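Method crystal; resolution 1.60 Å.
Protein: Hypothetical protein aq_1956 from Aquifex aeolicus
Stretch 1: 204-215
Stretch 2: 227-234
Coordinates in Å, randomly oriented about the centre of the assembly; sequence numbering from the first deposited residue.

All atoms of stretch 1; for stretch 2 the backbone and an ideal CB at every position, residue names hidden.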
# COMPACT_ATOMS: atom_id res chain seq x y z
N VAL A 204 -0.94 0.74 -13.82
CA VAL A 204 0.10 0.01 -13.11
C VAL A 204 0.86 -0.93 -14.06
O VAL A 204 2.07 -1.06 -13.96
CB VAL A 204 -0.45 -0.70 -11.85
CG1 VAL A 204 0.67 -1.39 -11.10
CG2 VAL A 204 -1.14 0.33 -10.94
N ASN A 205 0.17 -1.55 -15.02
CA ASN A 205 0.90 -2.31 -16.04
C ASN A 205 1.88 -1.41 -16.75
O ASN A 205 3.01 -1.80 -17.06
CB ASN A 205 -0.04 -2.95 -17.07
CG ASN A 205 -0.96 -3.97 -16.45
OD1 ASN A 205 -0.80 -5.19 -16.63
ND2 ASN A 205 -1.92 -3.49 -15.69
N THR A 206 1.44 -0.18 -17.00
CA THR A 206 2.25 0.81 -17.70
C THR A 206 3.46 1.24 -16.86
O THR A 206 4.57 1.29 -17.38
CB THR A 206 1.40 2.01 -18.15
OG1 THR A 206 0.31 1.56 -18.96
CG2 THR A 206 2.24 2.99 -18.94
N ILE A 207 3.23 1.52 -15.57
CA ILE A 207 4.33 1.84 -14.65
C ILE A 207 5.35 0.70 -14.60
O ILE A 207 6.55 0.93 -14.60
CB ILE A 207 3.87 2.00 -13.17
CG1 ILE A 207 2.82 3.10 -13.01
CG2 ILE A 207 5.08 2.24 -12.26
CD1 ILE A 207 2.26 3.14 -11.59
N ILE A 208 4.85 -0.53 -14.53
CA ILE A 208 5.71 -1.69 -14.47
C ILE A 208 6.55 -1.81 -15.74
O ILE A 208 7.74 -2.09 -15.68
CB ILE A 208 4.89 -2.97 -14.18
CG1 ILE A 208 4.46 -2.98 -12.71
CG2 ILE A 208 5.68 -4.22 -14.54
CD1 ILE A 208 3.47 -4.08 -12.36
N LYS A 209 5.93 -1.56 -16.89
CA LYS A 209 6.63 -1.57 -18.17
C LYS A 209 7.71 -0.48 -18.20
O LYS A 209 8.85 -0.73 -18.60
CB LYS A 209 5.63 -1.40 -19.33
CG LYS A 209 6.22 -0.95 -20.68
CD LYS A 209 6.94 -2.08 -21.40
CE LYS A 209 7.42 -1.62 -22.78
NZ LYS A 209 8.10 -2.72 -23.50
N SER A 210 7.34 0.71 -17.73
CA SER A 210 8.25 1.85 -17.73
C SER A 210 9.44 1.68 -16.79
O SER A 210 10.58 1.95 -17.18
CB SER A 210 7.48 3.14 -17.39
OG SER A 210 8.36 4.24 -17.38
N LEU A 211 9.17 1.24 -15.56
CA LEU A 211 10.19 1.16 -14.51
C LEU A 211 10.93 -0.17 -14.46
O LEU A 211 12.05 -0.25 -13.94
CB LEU A 211 9.56 1.43 -13.13
CG LEU A 211 8.95 2.81 -12.89
CD1 LEU A 211 8.60 2.96 -11.42
CD2 LEU A 211 9.88 3.93 -13.34
N ASN A 212 10.29 -1.22 -14.97
CA ASN A 212 10.84 -2.58 -14.97
C ASN A 212 11.37 -3.03 -13.60
O ASN A 212 12.54 -3.43 -13.48
CB ASN A 212 11.90 -2.74 -16.06
CG ASN A 212 12.26 -4.19 -16.31
OD1 ASN A 212 11.39 -5.06 -16.40
ND2 ASN A 212 13.56 -4.47 -16.44
N PRO A 213 10.53 -2.94 -12.56
CA PRO A 213 11.02 -3.31 -11.23
C PRO A 213 11.18 -4.82 -11.11
O PRO A 213 10.56 -5.58 -11.85
CB PRO A 213 9.90 -2.83 -10.30
CG PRO A 213 8.67 -2.81 -11.14
CD PRO A 213 9.11 -2.54 -12.55
N GLU A 214 12.02 -5.25 -10.18
CA GLU A 214 12.19 -6.69 -9.93
C GLU A 214 10.93 -7.29 -9.32
O GLU A 214 10.49 -8.37 -9.71
CB GLU A 214 13.36 -6.93 -9.00
CG GLU A 214 13.78 -8.39 -8.91
CD GLU A 214 14.97 -8.59 -8.01
OE1 GLU A 214 15.88 -7.74 -8.03
OE2 GLU A 214 15.00 -9.59 -7.28
N VAL A 215 10.36 -6.57 -8.36
CA VAL A 215 9.20 -7.04 -7.61
C VAL A 215 8.24 -5.87 -7.43
O VAL A 215 8.66 -4.72 -7.24
CB VAL A 215 9.61 -7.59 -6.21
CG1 VAL A 215 8.39 -8.02 -5.39
CG2 VAL A 215 10.60 -8.75 -6.35
N UNK A 227 3.93 -13.04 -13.10
CA UNK A 227 4.75 -12.12 -13.88
C UNK A 227 3.89 -11.12 -14.64
O UNK A 227 2.93 -11.50 -15.32
CB UNK A 227 5.64 -12.90 -14.86
N UNK A 228 4.22 -9.84 -14.51
CA UNK A 228 3.65 -8.81 -15.37
C UNK A 228 4.86 -8.18 -16.04
O UNK A 228 5.71 -7.57 -15.39
CB UNK A 228 2.80 -7.79 -14.60
N UNK A 229 4.97 -8.37 -17.36
CA UNK A 229 6.21 -8.06 -18.06
C UNK A 229 7.29 -8.95 -17.48
O UNK A 229 7.15 -10.18 -17.47
CB UNK A 229 6.58 -6.58 -17.94
N UNK A 230 8.35 -8.34 -16.95
CA UNK A 230 9.45 -9.06 -16.31
C UNK A 230 9.39 -9.01 -14.77
O UNK A 230 10.26 -9.54 -14.08
CB UNK A 230 10.78 -8.48 -16.79
N UNK A 231 8.35 -8.36 -14.26
CA UNK A 231 8.22 -8.09 -12.83
C UNK A 231 7.39 -9.15 -12.12
O UNK A 231 6.31 -9.50 -12.58
CB UNK A 231 7.59 -6.71 -12.61
N UNK A 232 7.89 -9.65 -10.98
CA UNK A 232 7.09 -10.51 -10.11
C UNK A 232 6.16 -9.62 -9.31
O UNK A 232 6.62 -8.78 -8.52
CB UNK A 232 7.97 -11.36 -9.19
N UNK A 233 4.86 -9.79 -9.53
CA UNK A 233 3.85 -9.00 -8.83
C UNK A 233 3.19 -9.88 -7.77
O UNK A 233 2.75 -10.99 -8.05
CB UNK A 233 2.81 -8.44 -9.80
N UNK A 234 3.16 -9.37 -6.54
CA UNK A 234 2.62 -10.11 -5.40
C UNK A 234 1.50 -9.30 -4.76
O UNK A 234 1.73 -8.19 -4.29
CB UNK A 234 3.71 -10.42 -4.38

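The helix of stretch 1 ends at Leu-211, and Asn-212, with positive phi, turns the chain through Pro-213 and Glu-214 into Val-215. Stretch 2 lies alongside as a strand, a tight turn and a second strand.

At position 227 the ideal CB has nothing of stretch 1 within 5.5 Å, so almost any residue would serve. The deposited residue is Leu-227, which makes no contact with stretch 1.

Position 228 has extended backbone angles, and its CA-to-CB bond points toward the helix. The ideal CB is 4.4 Å from Ile-208 CD1, beside an apolar side chain, and Asn-205 also lies close. A compact aliphatic residue such as valine or isoleucine would suit, and threonine is compatible with the strand. It is Val-228, whose CG1 packs 4.2 Å from CD1 of Ile-208.

Position 229 has phi 62° and psi -122°, a combination that by itself favours glycine, as expected for the second residue of a type II' turn running from 228 to 231. An ideal CB would point toward the helix, 4.2 Å from Ile-208 CG2, so the backbone conformation argues more strongly than crowding does. Gly-229 occupies the site, and the turn is closed by backbone hydrogen bonds in both directions between 228 and 231.

Position 230 follows in the turn, with its ideal CB 3.5 Å from Asn-212 OD1. A short polar side chain able to donate would suit: asparagine, serine or threonine are all plausible. The deposited Asn-230 donates from ND2 to OD1 of Asn-212 at 3.0 Å, with a nearly straight angle of 169°. A water accepts from Asn-230 N and donates to Asn-212 OD1, tying the turn to the same carboxamide oxygen.

At position 231 the ideal CB is 3.3 Å from Pro-213 O, which is tight, and 3.7 Å from Ile-208 CG2. An acceptor so near calls for a small side chain with a donor, and serine, threonine or perhaps cysteine could answer. Thr-231, in the m rotamer, donates from OG1 to Pro-213 O at 2.7 Å, while its CG2 methyl reaches to 3.9 Å from Val-215 C.

At position 232 the backbone bridges to Val-215 in parallel register. The main-chain N donates to Glu-214 O at 3.2 Å, and the carbonyl O meets CA of Val-215 at 3.2 Å in a CA-H...O contact. The side chain shares a sheet face with Val-215, its ideal CB 4.7 Å from Val-215 CG2, so a beta-branched or other aliphatic residue would fit. The side chain of Ile-232 comes nearest at CB, 4.0 Å from Glu-214 O.

Position 233 directs its CA-to-CB bond away, yet Ile-208 CD1 is only 5.1 Å from the ideal CB, leaving room for an aliphatic branch. Val-233 brings CG2 to 3.8 Å from that CD1.

Position 234 lies beside Val-215 CG1 at 5.4 Å from the ideal CB, a weak constraint suited to many strand-forming residues. The side chain of Val-234 comes no nearer than 4.7 Å, from CG2 to Val-215 CG1.

Stretch 2 227-234: LVGNTIVV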
# COMPACT_ATOMS: atom_id res chain seq x y z
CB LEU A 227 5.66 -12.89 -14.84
CG LEU A 227 7.16 -13.00 -14.54
CD1 LEU A 227 7.46 -13.43 -13.10
CD2 LEU A 227 7.83 -13.95 -15.54
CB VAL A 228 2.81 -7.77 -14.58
CG1 VAL A 228 2.33 -6.62 -15.49
CG2 VAL A 228 1.62 -8.46 -13.90
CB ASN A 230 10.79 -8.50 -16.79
CG ASN A 230 10.82 -8.26 -18.30
OD1 ASN A 230 10.59 -9.17 -19.09
ND2 ASN A 230 11.08 -7.01 -18.69
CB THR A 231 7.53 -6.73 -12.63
OG1 THR A 231 8.30 -5.71 -13.27
CG2 THR A 231 7.33 -6.38 -11.15
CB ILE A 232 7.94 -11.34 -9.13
CG1 ILE A 232 8.94 -12.24 -9.87
CG2 ILE A 232 7.04 -12.16 -8.18
CD1 ILE A 232 9.96 -12.85 -8.97
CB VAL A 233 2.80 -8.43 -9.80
CG1 VAL A 233 1.78 -7.57 -9.05
CG2 VAL A 233 3.49 -7.61 -10.91
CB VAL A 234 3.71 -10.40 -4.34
CG1 VAL A 234 3.14 -11.19 -3.17
CG2 VAL A 234 4.88 -11.15 -4.97
O HOH W 1 8.64 -5.59 -16.15
O HOH W 2 11.69 -9.86 -11.69
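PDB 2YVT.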